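Local coordinates for class B carbapenemase GOB-18 (Elizabethkingia meningoseptica, PDB 5K0W), which probably hydrolyses beta-lactam antibiotics, carbapenems among them, as a periplasmic metallo-beta-lactamase with two zinc ions in its active site, at residues E72-I77 and L107-T112. Numbering follows the deposited sequence. Where two conformers were deposited one is given.
Sequences ESFPII and LQDFKT
Asp109 divides its side chain between two tasks: OD1 of its carboxylate forms a salt bridge with Lys146, while the methylene that carries it sits over the centre of one face of the Phe74 ring. Its CB sits 3.4 Å from the centroid of the Phe74 ring, almost exactly on the ring normal, a clear CH-pi contact. A short acidic side chain suits this partly exposed place, since its apolar root can cover an aromatic face and its charged end can still turn to a lysine. The other carboxylate oxygen, Asp109 OD2, stays beside the root of the phenylalanine, 3.9 Å from Phe74 CB. Phe74 reaches across because its CG is anti to the backbone N (chi1 -174°), which extends the ring toward the neighbouring helix.

There the ring also meets Phe110 in a T-shaped stack, with centroids 5.0 Å apart and planes at 90°. The edge of Phe74 is the stem of the T: its CE1 stands 3.8 Å above the middle of the Phe110 ring, and its CD1 comes within 3.6 Å of Phe110 CE2. The two helices belong to successive beta-alpha-beta crossovers of the metallo-beta-lactamase fold: helix 73-83 joins strands 62-66 and 91-95, and helix 107-114 lies between strands 91-95 and 117-121. Their short segments are inclined at 52°, with axes 10.3 Å apart at closest approach, a gap that large flat rings can bridge. Phe110 is buried and also packs on Ile91 and Leu94 of strand 91-95, so this ring fills the angle between its own helix, that strand and the side chains of helix 73-83. About one turn further along helix 73-83, the branched side chain of buried Ile77 crosses the far end of that ring at about a right angle, placing its CG2 methyl 3.6 Å from Phe110 CZ.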
loop_
_atom_site.group_PDB
_atom_site.type_symbol
_atom_site.label_atom_id
_atom_site.label_comp_id
_atom_site.label_asym_id
_atom_site.label_seq_id
_atom_site.Cartn_x
_atom_site.Cartn_y
_atom_site.Cartn_z
ATOM N N GLU A 72 -14.941 -6.204 -0.826
ATOM C CA GLU A 72 -15.117 -7.589 -0.387
ATOM C C GLU A 72 -13.913 -8.198 0.390
ATOM O O GLU A 72 -13.995 -9.336 0.848
ATOM C CB GLU A 72 -15.637 -8.488 -1.536
ATOM C CG GLU A 72 -14.757 -8.542 -2.771
ATOM C CD GLU A 72 -15.051 -7.498 -3.831
ATOM O OE1 GLU A 72 -15.377 -7.907 -4.969
ATOM O OE2 GLU A 72 -14.919 -6.283 -3.546
ATOM N N SER A 73 -12.821 -7.424 0.548
ATOM C CA SER A 73 -11.635 -7.859 1.288
ATOM C C SER A 73 -11.822 -7.610 2.796
ATOM O O SER A 73 -11.048 -8.135 3.608
ATOM C CB SER A 73 -10.395 -7.125 0.795
ATOM O OG SER A 73 -10.335 -5.854 1.416
ATOM N N PHE A 74 -12.854 -6.820 3.173
ATOM C CA PHE A 74 -13.192 -6.496 4.562
ATOM C C PHE A 74 -13.422 -7.740 5.438
ATOM O O PHE A 74 -12.726 -7.840 6.452
ATOM C CB PHE A 74 -14.376 -5.519 4.650
ATOM C CG PHE A 74 -14.700 -5.030 6.040
ATOM C CD1 PHE A 74 -13.721 -4.438 6.836
ATOM C CD2 PHE A 74 -15.997 -5.092 6.531
ATOM C CE1 PHE A 74 -14.032 -3.935 8.102
ATOM C CE2 PHE A 74 -16.310 -4.579 7.792
ATOM C CZ PHE A 74 -15.323 -4.011 8.571
ATOM N N PRO A 75 -14.323 -8.711 5.092
ATOM C CA PRO A 75 -14.459 -9.906 5.936
ATOM C C PRO A 75 -13.179 -10.743 5.996
ATOM O O PRO A 75 -12.864 -11.258 7.070
ATOM C CB PRO A 75 -15.597 -10.682 5.274
ATOM C CG PRO A 75 -15.646 -10.201 3.891
ATOM C CD PRO A 75 -15.256 -8.775 3.945
ATOM N N ILE A 76 -12.425 -10.834 4.859
ATOM C CA ILE A 76 -11.157 -11.565 4.715
ATOM C C ILE A 76 -10.072 -11.027 5.657
ATOM O O ILE A 76 -9.474 -11.813 6.387
ATOM C CB ILE A 76 -10.669 -11.616 3.238
ATOM C CG1 ILE A 76 -11.653 -12.407 2.343
ATOM C CG2 ILE A 76 -9.233 -12.205 3.144
ATOM C CD1 ILE A 76 -11.433 -12.242 0.823
ATOM N N ILE A 77 -9.806 -9.701 5.628
ATOM C CA ILE A 77 -8.780 -9.071 6.472
ATOM C C ILE A 77 -9.133 -9.235 7.930
ATOM O O ILE A 77 -8.272 -9.616 8.720
ATOM C CB ILE A 77 -8.443 -7.614 6.048
ATOM C CG1 ILE A 77 -7.841 -7.617 4.632
ATOM C CG2 ILE A 77 -7.472 -6.929 7.042
ATOM C CD1 ILE A 77 -8.058 -6.427 3.863
ATOM N N LEU A 107 -11.452 0.671 3.663
ATOM C CA LEU A 107 -10.998 1.761 4.529
ATOM C C LEU A 107 -12.079 2.390 5.369
ATOM O O LEU A 107 -11.842 2.655 6.548
ATOM C CB LEU A 107 -10.294 2.848 3.721
ATOM C CG LEU A 107 -8.787 2.914 3.805
ATOM C CD1 LEU A 107 -8.271 3.986 2.868
ATOM C CD2 LEU A 107 -8.319 3.232 5.226
ATOM N N GLN A 108 -13.246 2.680 4.763
ATOM C CA GLN A 108 -14.374 3.267 5.481
ATOM C C GLN A 108 -14.961 2.248 6.442
ATOM O O GLN A 108 -15.252 2.597 7.588
ATOM C CB GLN A 108 -15.445 3.815 4.523
ATOM C CG GLN A 108 -16.544 4.631 5.226
ATOM C CD GLN A 108 -16.027 5.814 6.016
ATOM O OE1 GLN A 108 -14.882 6.216 5.898
ATOM N NE2 GLN A 108 -16.859 6.380 6.865
ATOM N N ASP A 109 -15.092 0.986 5.980
ATOM C CA ASP A 109 -15.603 -0.148 6.750
ATOM C C ASP A 109 -14.766 -0.302 8.023
ATOM O O ASP A 109 -15.334 -0.432 9.106
ATOM C CB ASP A 109 -15.569 -1.430 5.892
ATOM C CG ASP A 109 -16.456 -1.422 4.640
ATOM O OD1 ASP A 109 -17.415 -0.614 4.592
ATOM O OD2 ASP A 109 -16.226 -2.267 3.737
ATOM N N PHE A 110 -13.421 -0.192 7.898
ATOM C CA PHE A 110 -12.494 -0.251 9.026
ATOM C C PHE A 110 -12.621 0.968 9.939
ATOM O O PHE A 110 -12.736 0.796 11.157
ATOM C CB PHE A 110 -11.042 -0.433 8.566
ATOM C CG PHE A 110 -10.654 -1.882 8.452
ATOM C CD1 PHE A 110 -10.474 -2.665 9.589
ATOM C CD2 PHE A 110 -10.492 -2.477 7.208
ATOM C CE1 PHE A 110 -10.157 -4.029 9.483
ATOM C CE2 PHE A 110 -10.162 -3.839 7.102
ATOM C CZ PHE A 110 -9.999 -4.607 8.242
ATOM N N LYS A 111 -12.627 2.192 9.355
ATOM C CA LYS A 111 -12.741 3.437 10.124
ATOM C C LYS A 111 -13.982 3.496 11.017
ATOM O O LYS A 111 -13.857 3.904 12.172
ATOM C CB LYS A 111 -12.636 4.676 9.230
ATOM C CG LYS A 111 -11.967 5.844 9.941
ATOM C CD LYS A 111 -12.182 7.139 9.196
ATOM C CE LYS A 111 -12.080 8.336 10.102
ATOM N NZ LYS A 111 -12.544 9.578 9.427
ATOM N N THR A 112 -15.155 3.055 10.502
ATOM C CA THR A 112 -16.413 3.058 11.259
ATOM C C THR A 112 -16.463 1.966 12.335
ATOM O O THR A 112 -16.837 2.249 13.474
ATOM C CB THR A 112 -17.690 3.090 10.355
ATOM O OG1 THR A 112 -17.872 1.862 9.660
ATOM C CG2 THR A 112 -17.701 4.242 9.369
#